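Long-range contact in peroxisomal acyl-coenzyme A oxidase 1 (PDB 1W07), which oxidises long- and medium-chain acyl-CoAs to 2-trans-enoyl-CoAs in the peroxisome, using FAD and passing the electrons to oxygen to give hydrogen peroxide: residues B[128-140]-B[176-189]. The protein carries 1 engineered substitution. Numbering follows the deposited sequence.
Sequences KMQIIGCYAQTEL and PGGLGKVSTHAVVY. With FAD (flavin-adenine dinucleotide), chain I.
Tyr189 lays CD1 over one face of the Tyr135 ring, and the two planes meet obliquely at 45°. The nearest ring atoms are Tyr135 CE1 and Tyr189 CE1, 3.4 Å apart. At the edge of the Tyr135 ring lies FAD O2. Gln137 OE1 sits above one face of the Tyr189 ring, toward its rim, and Ala136 O is at that ring's edge, in plane. Tyr135 OH donates to Gln137 OE1 at 3.0 Å, from above the amide carbonyl plane. CG of Tyr135 is trans to the backbone N (chi1 -165°), which swings the ring across to Tyr189. The Tyr189 hydroxyl hydrogen-bonds to Gln113, outside the two segments. An alanine in place of Tyr135 is likely to leave a gap against Tyr189 and Gln137 OE1 without its hydroxyl donor.

Strands 133-136 and 185-189 run parallel in the beta domain of the acyl-CoA oxidase and dehydrogenase fold. Val187 N donates to Cys134 O at 3.1 Å, and Val187 O accepts from Ala136 N. Just before strand 133-136, Ile132 O accepts from both Thr184 N and His185 N. On the side of Cys134 and Ala136, Cys134 SG packs against Ala186 CB and Leu179, while Pro176 CG lies 3.6 Å from Ala136 CA.

The end of strand 133-136, the two residues after it and Gly177 hold the flavin ring. FAD N3 donates to Tyr135 O at 2.8 Å. Backbone N of Gln137 and of Thr138 both reach FAD O2, the latter nearly straight at 171°. Thr138 OG1 donates to FAD N1, and Gly177 N donates to FAD O4 at 3.1 Å. Water 1 accepts from Tyr135 N and lies within hydrogen-bonding distance of Gly177 O and FAD O4.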
ATOM      1  N   LYS B 128      -1.800  26.466 -28.969  1.00 29.64           N
ATOM      2  CA  LYS B 128      -0.587  26.527 -29.782  1.00 32.70           C
ATOM      3  C   LYS B 128       0.628  26.401 -28.871  1.00 32.98           C
ATOM      4  O   LYS B 128       1.761  26.259 -29.326  1.00 32.39           O
ATOM      5  CB  LYS B 128      -0.532  27.841 -30.559  1.00 33.34           C
ATOM      6  N   MET B 129       0.373  26.456 -27.569  1.00 32.06           N
ATOM      7  CA  MET B 129       1.421  26.345 -26.564  1.00 32.97           C
ATOM      8  C   MET B 129       2.345  27.569 -26.533  1.00 31.70           C
ATOM      9  O   MET B 129       3.523  27.446 -26.194  1.00 30.53           O
ATOM     10  CB  MET B 129       2.260  25.085 -26.808  1.00 37.08           C
ATOM     11  CG  MET B 129       1.457  23.783 -26.893  1.00 43.00           C
ATOM     12  SD  MET B 129       1.205  22.953 -25.311  1.00 48.48           S
ATOM     13  CE  MET B 129       2.839  22.926 -24.708  1.00 43.71           C
ATOM     14  N   GLN B 130       1.814  28.742 -26.884  1.00 29.14           N
ATOM     15  CA  GLN B 130       2.598  29.973 -26.847  1.00 27.48           C
ATOM     16  C   GLN B 130       2.716  30.341 -25.371  1.00 25.69           C
ATOM     17  O   GLN B 130       3.467  31.240 -24.982  1.00 21.63           O
ATOM     18  CB  GLN B 130       1.904  31.092 -27.628  1.00 32.29           C
ATOM     19  CG  GLN B 130       1.680  30.774 -29.099  1.00 34.85           C
ATOM     20  CD  GLN B 130       1.060  31.932 -29.850  1.00 36.57           C
ATOM     21  OE1 GLN B 130       1.688  32.976 -30.025  1.00 37.59           O
ATOM     22  NE2 GLN B 130      -0.181  31.759 -30.287  1.00 37.03           N
ATOM     23  N   ILE B 131       1.942  29.626 -24.560  1.00 23.98           N
ATOM     24  CA  ILE B 131       1.958  29.770 -23.110  1.00 25.72           C
ATOM     25  C   ILE B 131       1.707  28.372 -22.535  1.00 24.39           C
ATOM     26  O   ILE B 131       1.138  27.509 -23.208  1.00 22.62           O
ATOM     27  CB  ILE B 131       0.859  30.714 -22.591  1.00 26.30           C
ATOM     28  CG1 ILE B 131      -0.516  30.120 -22.880  1.00 27.48           C
ATOM     29  CG2 ILE B 131       1.002  32.084 -23.239  1.00 32.17           C
ATOM     30  CD1 ILE B 131      -1.641  30.833 -22.167  1.00 22.63           C
ATOM     31  N   ILE B 132       2.151  28.149 -21.304  1.00 23.12           N
ATOM     32  CA  ILE B 132       1.967  26.869 -20.636  1.00 21.19           C
ATOM     33  C   ILE B 132       1.300  27.170 -19.302  1.00 18.97           C
ATOM     34  O   ILE B 132       1.836  27.911 -18.474  1.00 18.59           O
ATOM     35  CB  ILE B 132       3.329  26.139 -20.427  1.00 23.50           C
ATOM     36  CG1 ILE B 132       3.922  25.762 -21.785  1.00 23.03           C
ATOM     37  CG2 ILE B 132       3.135  24.875 -19.600  1.00 23.25           C
ATOM     38  CD1 ILE B 132       5.308  25.152 -21.708  1.00 25.36           C
ATOM     39  N   GLY B 133       0.114  26.603 -19.100  1.00 19.57           N
ATOM     40  CA  GLY B 133      -0.618  26.872 -17.878  1.00 18.65           C
ATOM     41  C   GLY B 133      -0.805  25.696 -16.948  1.00 19.26           C
ATOM     42  O   GLY B 133      -0.649  24.536 -17.339  1.00 17.22           O
ATOM     43  N   CYS B 134      -1.142  26.012 -15.703  1.00 18.97           N
ATOM     44  CA  CYS B 134      -1.367  25.003 -14.681  1.00 20.56           C
ATOM     45  C   CYS B 134      -2.621  25.404 -13.907  1.00 19.44           C
ATOM     46  O   CYS B 134      -3.131  26.507 -14.090  1.00 20.32           O
ATOM     47  CB  CYS B 134      -0.158  24.919 -13.745  1.00 15.97           C
ATOM     48  SG  CYS B 134       0.339  26.475 -12.964  1.00 20.50           S
ATOM     49  N   TYR B 135      -3.105  24.504 -13.054  1.00 18.47           N
ATOM     50  CA  TYR B 135      -4.312  24.721 -12.253  1.00 19.15           C
ATOM     51  C   TYR B 135      -3.897  24.989 -10.805  1.00 19.06           C
ATOM     52  O   TYR B 135      -3.646  24.052 -10.049  1.00 18.10           O
ATOM     53  CB  TYR B 135      -5.184  23.460 -12.317  1.00 19.50           C
ATOM     54  CG  TYR B 135      -6.603  23.635 -11.850  1.00 23.41           C
ATOM     55  CD1 TYR B 135      -7.561  24.213 -12.680  1.00 24.28           C
ATOM     56  CD2 TYR B 135      -6.992  23.234 -10.567  1.00 22.96           C
ATOM     57  CE1 TYR B 135      -8.866  24.390 -12.246  1.00 21.34           C
ATOM     58  CE2 TYR B 135      -8.300  23.412 -10.133  1.00 24.26           C
ATOM     59  CZ  TYR B 135      -9.227  23.995 -10.978  1.00 23.23           C
ATOM     60  OH  TYR B 135     -10.514  24.207 -10.539  1.00 25.26           O
ATOM     61  N   ALA B 136      -3.840  26.261 -10.414  1.00 17.95           N
ATOM     62  CA  ALA B 136      -3.415  26.614  -9.065  1.00 14.42           C
ATOM     63  C   ALA B 136      -4.572  26.887  -8.112  1.00 19.44           C
ATOM     64  O   ALA B 136      -4.993  28.032  -7.915  1.00 19.59           O
ATOM     65  CB  ALA B 136      -2.469  27.806  -9.110  1.00 14.29           C
ATOM     66  N   GLN B 137      -5.089  25.820  -7.519  1.00 16.43           N
ATOM     67  CA  GLN B 137      -6.196  25.976  -6.597  1.00 17.56           C
ATOM     68  C   GLN B 137      -5.746  25.667  -5.168  1.00 18.84           C
ATOM     69  O   GLN B 137      -5.765  26.534  -4.301  1.00 16.00           O
ATOM     70  CB  GLN B 137      -7.343  25.056  -7.037  1.00 20.75           C
ATOM     71  CG  GLN B 137      -8.530  24.983  -6.091  1.00 21.74           C
ATOM     72  CD  GLN B 137      -9.683  24.183  -6.677  1.00 23.66           C
ATOM     73  OE1 GLN B 137     -10.337  24.619  -7.622  1.00 26.23           O
ATOM     74  NE2 GLN B 137      -9.920  22.993  -6.133  1.00 22.00           N
ATOM     75  N   THR B 138      -5.321  24.432  -4.943  1.00 18.56           N
ATOM     76  CA  THR B 138      -4.890  23.988  -3.624  1.00 17.90           C
ATOM     77  C   THR B 138      -3.800  24.846  -2.979  1.00 18.16           C
ATOM     78  O   THR B 138      -2.908  25.361  -3.650  1.00 17.25           O
ATOM     79  CB  THR B 138      -4.415  22.524  -3.690  1.00 17.22           C
ATOM     80  OG1 THR B 138      -5.514  21.712  -4.114  1.00 19.34           O
ATOM     81  CG2 THR B 138      -3.923  22.046  -2.334  1.00 14.84           C
ATOM     82  N   GLU B 139      -3.892  24.986  -1.661  1.00 16.32           N
ATOM     83  CA  GLU B 139      -2.924  25.750  -0.893  1.00 18.54           C
ATOM     84  C   GLU B 139      -2.415  24.856   0.230  1.00 16.47           C
ATOM     85  O   GLU B 139      -2.933  23.765   0.447  1.00 18.12           O
ATOM     86  CB  GLU B 139      -3.573  27.010  -0.285  1.00 18.09           C
ATOM     87  CG  GLU B 139      -4.519  27.741  -1.239  1.00 23.78           C
ATOM     88  CD  GLU B 139      -5.047  29.072  -0.696  1.00 23.77           C
ATOM     89  OE1 GLU B 139      -5.427  29.147   0.493  1.00 20.84           O
ATOM     90  OE2 GLU B 139      -5.103  30.038  -1.483  1.00 23.62           O
ATOM     91  N   LEU B 140      -1.400  25.331   0.941  1.00 18.63           N
ATOM     92  CA  LEU B 140      -0.836  24.590   2.059  1.00 17.10           C
ATOM     93  C   LEU B 140      -1.920  24.218   3.059  1.00 14.96           C
ATOM     94  O   LEU B 140      -2.011  23.073   3.501  1.00 15.81           O
ATOM     95  CB  LEU B 140       0.236  25.419   2.775  1.00 16.70           C
ATOM     96  CG  LEU B 140       1.680  25.197   2.318  1.00 21.31           C
ATOM     97  CD1 LEU B 140       2.604  26.253   2.919  1.00 20.73           C
ATOM     98  CD2 LEU B 140       2.117  23.798   2.732  1.00 20.41           C
ATOM     99  N   PRO B 176       0.071  22.216  -7.223  1.00 17.17           N
ATOM    100  CA  PRO B 176      -0.165  22.341  -8.660  1.00 16.54           C
ATOM    101  C   PRO B 176       0.888  21.735  -9.598  1.00 14.79           C
ATOM    102  O   PRO B 176       2.048  22.149  -9.601  1.00 15.40           O
ATOM    103  CB  PRO B 176      -0.340  23.841  -8.842  1.00 16.08           C
ATOM    104  CG  PRO B 176      -1.122  24.200  -7.586  1.00 14.85           C
ATOM    105  CD  PRO B 176      -0.290  23.472  -6.530  1.00 16.72           C
ATOM    106  N   GLY B 177       0.476  20.745 -10.387  1.00 13.82           N
ATOM    107  CA  GLY B 177       1.388  20.113 -11.331  1.00 13.95           C
ATOM    108  C   GLY B 177       1.758  21.093 -12.437  1.00 15.91           C
ATOM    109  O   GLY B 177       0.891  21.817 -12.926  1.00 15.75           O
ATOM    110  N   GLY B 178       3.038  21.124 -12.811  1.00 14.95           N
ATOM    111  CA  GLY B 178       3.513  22.005 -13.870  1.00 14.45           C
ATOM    112  C   GLY B 178       3.785  23.432 -13.432  1.00 18.86           C
ATOM    113  O   GLY B 178       4.244  24.277 -14.211  1.00 18.02           O
ATOM    114  N   LEU B 179       3.493  23.706 -12.167  1.00 19.41           N
ATOM    115  CA  LEU B 179       3.701  25.027 -11.595  1.00 17.07           C
ATOM    116  C   LEU B 179       5.136  25.225 -11.133  1.00 19.71           C
ATOM    117  O   LEU B 179       5.686  26.318 -11.236  1.00 17.97           O
ATOM    118  CB  LEU B 179       2.770  25.209 -10.398  1.00 18.09           C
ATOM    119  CG  LEU B 179       2.975  26.430  -9.492  1.00 17.57           C
ATOM    120  CD1 LEU B 179       2.670  27.717 -10.268  1.00 16.64           C
ATOM    121  CD2 LEU B 179       2.077  26.278  -8.251  1.00 11.11           C
ATOM    122  N   GLY B 180       5.737  24.158 -10.617  1.00 19.61           N
ATOM    123  CA  GLY B 180       7.088  24.244 -10.091  1.00 18.98           C
ATOM    124  C   GLY B 180       8.166  24.914 -10.923  1.00 17.75           C
ATOM    125  O   GLY B 180       8.908  25.755 -10.413  1.00 15.47           O
ATOM    126  N   LYS B 181       8.271  24.541 -12.190  1.00 15.37           N
ATOM    127  CA  LYS B 181       9.309  25.114 -13.029  1.00 18.88           C
ATOM    128  C   LYS B 181       8.894  25.411 -14.462  1.00 21.87           C
ATOM    129  O   LYS B 181       9.561  26.189 -15.144  1.00 21.81           O
ATOM    130  CB  LYS B 181      10.519  24.168 -13.060  1.00 23.00           C
ATOM    131  CG  LYS B 181      11.171  23.914 -11.692  1.00 24.75           C
ATOM    132  CD  LYS B 181      11.786  25.180 -11.091  1.00 26.03           C
ATOM    133  CE  LYS B 181      12.141  24.977  -9.619  1.00 30.62           C
ATOM    134  NZ  LYS B 181      12.643  26.232  -8.990  1.00 25.91           N
ATOM    135  N   VAL B 182       7.778  24.844 -14.915  1.00 20.96           N
ATOM    136  CA  VAL B 182       7.384  25.020 -16.304  1.00 18.64           C
ATOM    137  C   VAL B 182       6.379  26.089 -16.685  1.00 21.65           C
ATOM    138  O   VAL B 182       6.672  26.931 -17.533  1.00 21.09           O
ATOM    139  CB  VAL B 182       6.890  23.681 -16.877  1.00 17.90           C
ATOM    140  CG1 VAL B 182       6.566  23.815 -18.390  1.00 17.99           C
ATOM    141  CG2 VAL B 182       7.951  22.625 -16.617  1.00 11.41           C
ATOM    142  N   SER B 183       5.193  26.043 -16.083  1.00 19.10           N
ATOM    143  CA  SER B 183       4.141  26.976 -16.433  1.00 18.94           C
ATOM    144  C   SER B 183       4.543  28.437 -16.426  1.00 19.87           C
ATOM    145  O   SER B 183       5.248  28.906 -15.527  1.00 22.36           O
ATOM    146  CB  SER B 183       2.927  26.776 -15.532  1.00 15.30           C
ATOM    147  OG  SER B 183       2.282  25.547 -15.829  1.00 23.52           O
ATOM    148  N   THR B 184       4.096  29.155 -17.451  1.00 21.24           N
ATOM    149  CA  THR B 184       4.374  30.581 -17.562  1.00 21.46           C
ATOM    150  C   THR B 184       3.137  31.328 -17.076  1.00 22.58           C
ATOM    151  O   THR B 184       3.229  32.471 -16.635  1.00 23.27           O
ATOM    152  CB  THR B 184       4.655  31.008 -19.025  1.00 23.43           C
ATOM    153  OG1 THR B 184       3.509  30.731 -19.846  1.00 23.34           O
ATOM    154  CG2 THR B 184       5.863  30.267 -19.573  1.00 21.95           C
ATOM    155  N   HIS B 185       1.988  30.655 -17.151  1.00 22.88           N
ATOM    156  CA  HIS B 185       0.710  31.221 -16.743  1.00 25.28           C
ATOM    157  C   HIS B 185      -0.059  30.208 -15.894  1.00 27.04           C
ATOM    158  O   HIS B 185       0.299  29.028 -15.815  1.00 26.70           O
ATOM    159  CB  HIS B 185      -0.156  31.576 -17.971  1.00 27.14           C
ATOM    160  CG  HIS B 185       0.379  32.701 -18.805  1.00 26.09           C
ATOM    161  ND1 HIS B 185       1.536  32.599 -19.546  1.00 25.96           N
ATOM    162  CD2 HIS B 185      -0.081  33.961 -18.999  1.00 24.74           C
ATOM    163  CE1 HIS B 185       1.768  33.749 -20.155  1.00 28.18           C
ATOM    164  NE2 HIS B 185       0.800  34.591 -19.839  1.00 25.43           N
ATOM    165  N   ALA B 186      -1.135  30.671 -15.277  1.00 25.13           N
ATOM    166  CA  ALA B 186      -1.940  29.773 -14.474  1.00 25.50           C
ATOM    167  C   ALA B 186      -3.304  30.319 -14.133  1.00 24.11           C
ATOM    168  O   ALA B 186      -3.507  31.532 -14.054  1.00 22.66           O
ATOM    169  CB  ALA B 186      -1.207  29.432 -13.189  1.00 24.90           C
ATOM    170  N   VAL B 187      -4.252  29.414 -13.953  1.00 21.77           N
ATOM    171  CA  VAL B 187      -5.567  29.840 -13.527  1.00 23.38           C
ATOM    172  C   VAL B 187      -5.505  29.780 -12.000  1.00 23.03           C
ATOM    173  O   VAL B 187      -5.414  28.691 -11.418  1.00 21.52           O
ATOM    174  CB  VAL B 187      -6.674  28.904 -14.040  1.00 23.34           C
ATOM    175  CG1 VAL B 187      -8.001  29.259 -13.374  1.00 22.20           C
ATOM    176  CG2 VAL B 187      -6.805  29.047 -15.543  1.00 24.66           C
ATOM    177  N   VAL B 188      -5.507  30.946 -11.359  1.00 20.86           N
ATOM    178  CA  VAL B 188      -5.447  31.006  -9.899  1.00 19.93           C
ATOM    179  C   VAL B 188      -6.826  31.205  -9.267  1.00 21.49           C
ATOM    180  O   VAL B 188      -7.619  32.025  -9.731  1.00 21.58           O
ATOM    181  CB  VAL B 188      -4.521  32.153  -9.422  1.00 21.27           C
ATOM    182  CG1 VAL B 188      -4.481  32.199  -7.874  1.00 22.30           C
ATOM    183  CG2 VAL B 188      -3.118  31.978 -10.033  1.00 21.88           C
ATOM    184  N   TYR B 189      -7.111  30.440  -8.213  1.00 22.01           N
ATOM    185  CA  TYR B 189      -8.388  30.551  -7.521  1.00 23.86           C
ATOM    186  C   TYR B 189      -8.200  31.274  -6.188  1.00 22.48           C
ATOM    187  O   TYR B 189      -7.334  30.925  -5.386  1.00 25.54           O
ATOM    188  CB  TYR B 189      -9.028  29.163  -7.328  1.00 20.27           C
ATOM    189  CG  TYR B 189      -9.514  28.571  -8.635  1.00 23.56           C
ATOM    190  CD1 TYR B 189      -8.637  27.888  -9.480  1.00 22.32           C
ATOM    191  CD2 TYR B 189     -10.825  28.779  -9.078  1.00 21.44           C
ATOM    192  CE1 TYR B 189      -9.050  27.431 -10.732  1.00 24.36           C
ATOM    193  CE2 TYR B 189     -11.243  28.333 -10.337  1.00 22.04           C
ATOM    194  CZ  TYR B 189     -10.350  27.663 -11.159  1.00 25.54           C
ATOM    195  OH  TYR B 189     -10.733  27.274 -12.423  1.00 21.72           O
TER
HETATM  196  PA  FAD I1660      -7.774  16.797   3.636  1.00 20.64           P
HETATM  197  O1A FAD I1660      -9.024  17.087   2.900  1.00 16.75           O
HETATM  198  O2A FAD I1660      -7.238  17.841   4.536  1.00 17.34           O
HETATM  199  O5B FAD I1660      -7.977  15.428   4.454  1.00 16.95           O
HETATM  200  C5B FAD I1660      -6.970  14.943   5.344  1.00 14.41           C
HETATM  201  C4B FAD I1660      -7.554  13.859   6.256  1.00 17.12           C
HETATM  202  O4B FAD I1660      -8.671  14.440   6.954  1.00 16.36           O
HETATM  203  C3B FAD I1660      -8.108  12.689   5.438  1.00 12.60           C
HETATM  204  O3B FAD I1660      -8.101  11.501   6.233  1.00 15.74           O
HETATM  205  C2B FAD I1660      -9.540  13.142   5.161  1.00 16.69           C
HETATM  206  O2B FAD I1660     -10.396  12.008   5.009  1.00 13.64           O
HETATM  207  C1B FAD I1660      -9.880  13.814   6.495  1.00 16.87           C
HETATM  208  N9A FAD I1660     -10.970  14.804   6.330  1.00 15.69           N
HETATM  209  C8A FAD I1660     -10.854  16.023   5.802  1.00 17.20           C
HETATM  210  N7A FAD I1660     -12.041  16.630   5.813  1.00 14.24           N
HETATM  211  C5A FAD I1660     -12.923  15.792   6.345  1.00 13.49           C
HETATM  212  C6A FAD I1660     -14.282  15.873   6.621  1.00 14.48           C
HETATM  213  N6A FAD I1660     -14.998  16.932   6.258  1.00 13.14           N
HETATM  214  N1A FAD I1660     -14.904  14.784   7.244  1.00 17.37           N
HETATM  215  C2A FAD I1660     -14.157  13.645   7.564  1.00 13.71           C
HETATM  216  N3A FAD I1660     -12.869  13.601   7.276  1.00 18.81           N
HETATM  217  C4A FAD I1660     -12.239  14.631   6.683  1.00 13.08           C
HETATM  218  N1  FAD I1660      -4.291  20.778  -6.500  1.00 16.13           N
HETATM  219  C2  FAD I1660      -4.427  21.774  -7.476  1.00 18.73           C
HETATM  220  O2  FAD I1660      -5.072  22.791  -7.231  1.00 24.47           O
HETATM  221  N3  FAD I1660      -3.808  21.599  -8.723  1.00 17.62           N
HETATM  222  C4  FAD I1660      -3.060  20.445  -8.984  1.00 20.17           C
HETATM  223  O4  FAD I1660      -2.549  20.288 -10.095  1.00 15.16           O
HETATM  224  C4X FAD I1660      -2.912  19.473  -7.999  1.00 18.39           C
HETATM  225  N5  FAD I1660      -2.100  18.349  -8.216  1.00 16.82           N
HETATM  226  C5X FAD I1660      -1.930  17.375  -7.228  1.00 19.12           C
HETATM  227  C6  FAD I1660      -1.033  16.331  -7.423  1.00 16.54           C
HETATM  228  C7  FAD I1660      -0.777  15.428  -6.398  1.00 18.94           C
HETATM  229  C7M FAD I1660       0.228  14.303  -6.646  1.00 19.89           C
HETATM  230  C8  FAD I1660      -1.429  15.565  -5.168  1.00 20.31           C
HETATM  231  C8M FAD I1660      -1.167  14.585  -4.023  1.00 19.05           C
HETATM  232  C9  FAD I1660      -2.333  16.605  -4.983  1.00 16.78           C
HETATM  233  C9A FAD I1660      -2.593  17.515  -6.003  1.00 19.98           C
HETATM  234  N10 FAD I1660      -3.447  18.609  -5.806  1.00 16.92           N
HETATM  235  C10 FAD I1660      -3.530  19.631  -6.766  1.00 18.32           C
HETATM  236  C1' FAD I1660      -4.192  18.777  -4.533  1.00 16.57           C
HETATM  237  C2' FAD I1660      -5.400  17.835  -4.506  1.00 17.80           C
HETATM  238  O2' FAD I1660      -6.205  18.040  -5.668  1.00 19.53           O
HETATM  239  C3' FAD I1660      -6.275  17.965  -3.255  1.00 20.91           C
HETATM  240  O3' FAD I1660      -6.745  19.310  -3.138  1.00 23.05           O
HETATM  241  C4' FAD I1660      -5.531  17.590  -1.971  1.00 20.36           C
HETATM  242  O4' FAD I1660      -4.600  16.529  -2.197  1.00 18.60           O
HETATM  243  C5' FAD I1660      -6.548  17.168  -0.911  1.00 23.99           C
HETATM  244  O5' FAD I1660      -5.882  16.643   0.237  1.00 25.84           O
HETATM  245  P   FAD I1660      -5.892  17.439   1.631  1.00 21.67           P
HETATM  246  O1P FAD I1660      -4.482  17.600   2.044  1.00 19.08           O
HETATM  247  O2P FAD I1660      -6.736  18.646   1.485  1.00 22.97           O
HETATM  248  O3P FAD I1660      -6.620  16.381   2.597  1.00 19.51           O
HETATM  249  O   HOH W   1      -1.716  22.298 -12.165  1.00 23.76           O